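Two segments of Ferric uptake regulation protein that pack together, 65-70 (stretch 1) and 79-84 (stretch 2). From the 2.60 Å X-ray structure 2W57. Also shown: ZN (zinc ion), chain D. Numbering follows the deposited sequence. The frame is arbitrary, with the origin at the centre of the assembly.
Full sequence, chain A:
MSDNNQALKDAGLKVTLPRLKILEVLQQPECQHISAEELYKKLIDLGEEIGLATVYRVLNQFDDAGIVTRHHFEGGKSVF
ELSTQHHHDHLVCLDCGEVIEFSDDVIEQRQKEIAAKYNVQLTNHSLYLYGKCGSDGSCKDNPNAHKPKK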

# COMPACT_ATOMS: atom_id res chain seq x y z
N ALA A 65 -6.87 -16.90 4.64
CA ALA A 65 -6.42 -18.27 4.95
C ALA A 65 -4.88 -18.41 5.06
O ALA A 65 -4.37 -19.49 5.40
CB ALA A 65 -6.98 -19.26 3.93
N GLY A 66 -4.16 -17.34 4.77
CA GLY A 66 -2.69 -17.35 4.83
C GLY A 66 -2.01 -17.99 3.63
O GLY A 66 -0.81 -18.23 3.66
N ILE A 67 -2.77 -18.27 2.57
CA ILE A 67 -2.22 -18.82 1.33
C ILE A 67 -1.42 -17.76 0.57
O ILE A 67 -0.35 -18.05 0.01
CB ILE A 67 -3.33 -19.43 0.44
CG1 ILE A 67 -3.80 -20.77 1.00
CG2 ILE A 67 -2.84 -19.65 -0.97
CD1 ILE A 67 -4.90 -21.42 0.19
N VAL A 68 -1.95 -16.53 0.54
CA VAL A 68 -1.28 -15.41 -0.13
C VAL A 68 -1.07 -14.22 0.80
O VAL A 68 -1.68 -14.13 1.87
CB VAL A 68 -2.04 -14.94 -1.41
CG1 VAL A 68 -2.23 -16.08 -2.41
CG2 VAL A 68 -3.39 -14.28 -1.07
N THR A 69 -0.19 -13.31 0.39
CA THR A 69 0.02 -12.03 1.05
C THR A 69 -0.36 -10.94 0.06
O THR A 69 0.06 -10.99 -1.10
CB THR A 69 1.50 -11.82 1.43
OG1 THR A 69 1.93 -12.87 2.31
CG2 THR A 69 1.71 -10.47 2.11
N ARG A 70 -1.16 -9.98 0.51
CA ARG A 70 -1.50 -8.82 -0.31
C ARG A 70 -0.56 -7.65 -0.05
O ARG A 70 -0.36 -7.26 1.10
CB ARG A 70 -2.96 -8.36 -0.11
CG ARG A 70 -3.46 -7.51 -1.28
CD ARG A 70 -4.57 -6.51 -0.94
NE ARG A 70 -5.90 -7.12 -0.90
CZ ARG A 70 -6.92 -6.82 -1.70
NH1 ARG A 70 -6.83 -5.91 -2.67
NH2 ARG A 70 -8.07 -7.46 -1.52
ZN ZN D . 7.20 -10.38 -2.54
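Stretch 2, residues 79-84: VFELST

Stretch 2 runs extended from Val79 through Leu82 and lies antiparallel beside strand 68-70, the two axes crossing at 153° with a closest approach of 4.6 Å. The pairing begins before the strand does. Gly66, at positive phi in a Schellman motif that closes the preceding helix, offers its O to Ser83 OG, which donates a hydrogen bond of 2.9 Å. Ile67 then turns its side chain away at CB, yet its O accepts from Ser83 N at 3.1 Å, and its CG2 still meets Leu82 CD2 at 4.1 Å.

Val68 faces Leu82 as a non-hydrogen-bonded pair, CA to CA 4.4 Å, with diverging side chains; Val68 CG2 instead reaches the edge of the Phe80 ring, 3.9 Å from CD1. Thr69 and Glu81 form the hydrogen-bonded pair: Thr69 N to Glu81 O is a well-aligned 2.9 Å, whereas the return bond from Glu81 N to Thr69 O is weak at 3.4 Å. Their side chains share one face of the sheet, where Glu81 OE2 binds zinc at 2.1 Å.

Arg70 pairs with Phe80 on the opposite face, CA to CA 4.8 Å. The rule here is that an arginine's aliphatic stem can cover an aromatic: Arg70 CG sits over the ring face, 3.5 Å from Phe80 CE1, in a CH-pi contact.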

# COMPACT_ATOMS: atom_id res chain seq x y z
N VAL A 79 -0.95 -6.25 -5.44
CA VAL A 79 -0.34 -7.45 -5.99
C VAL A 79 -0.28 -8.53 -4.92
O VAL A 79 -0.16 -8.25 -3.71
CB VAL A 79 1.08 -7.20 -6.62
CG1 VAL A 79 0.99 -6.27 -7.82
CG2 VAL A 79 2.04 -6.63 -5.60
N PHE A 80 -0.36 -9.77 -5.37
CA PHE A 80 -0.40 -10.91 -4.49
C PHE A 80 0.79 -11.82 -4.79
O PHE A 80 1.37 -11.77 -5.87
CB PHE A 80 -1.72 -11.67 -4.68
CG PHE A 80 -2.96 -10.84 -4.40
CD1 PHE A 80 -3.65 -10.98 -3.20
CD2 PHE A 80 -3.45 -9.93 -5.35
CE1 PHE A 80 -4.80 -10.24 -2.94
CE2 PHE A 80 -4.60 -9.18 -5.10
CZ PHE A 80 -5.27 -9.33 -3.88
N GLU A 81 1.14 -12.65 -3.81
CA GLU A 81 2.20 -13.63 -3.94
C GLU A 81 1.86 -14.71 -2.92
O GLU A 81 1.09 -14.45 -1.99
CB GLU A 81 3.58 -13.02 -3.65
CG GLU A 81 3.69 -12.24 -2.34
CD GLU A 81 5.13 -11.86 -1.98
OE1 GLU A 81 6.02 -12.74 -2.08
OE2 GLU A 81 5.39 -10.69 -1.60
N LEU A 82 2.42 -15.90 -3.10
CA LEU A 82 2.26 -16.98 -2.14
C LEU A 82 3.10 -16.65 -0.93
O LEU A 82 4.17 -16.07 -1.08
CB LEU A 82 2.71 -18.31 -2.75
CG LEU A 82 1.81 -18.91 -3.84
CD1 LEU A 82 2.58 -19.87 -4.74
CD2 LEU A 82 0.56 -19.59 -3.26
N SER A 83 2.61 -17.00 0.25
CA SER A 83 3.33 -16.74 1.50
C SER A 83 4.66 -17.48 1.60
O SER A 83 4.84 -18.52 0.99
CB SER A 83 2.45 -17.11 2.70
OG SER A 83 1.26 -16.37 2.71
N THR A 84 5.59 -16.90 2.35
CA THR A 84 6.82 -17.56 2.80
C THR A 84 7.27 -16.91 4.11
O THR A 84 6.98 -15.75 4.36
CB THR A 84 7.99 -17.47 1.77
OG1 THR A 84 8.10 -16.13 1.27
CG2 THR A 84 7.78 -18.44 0.59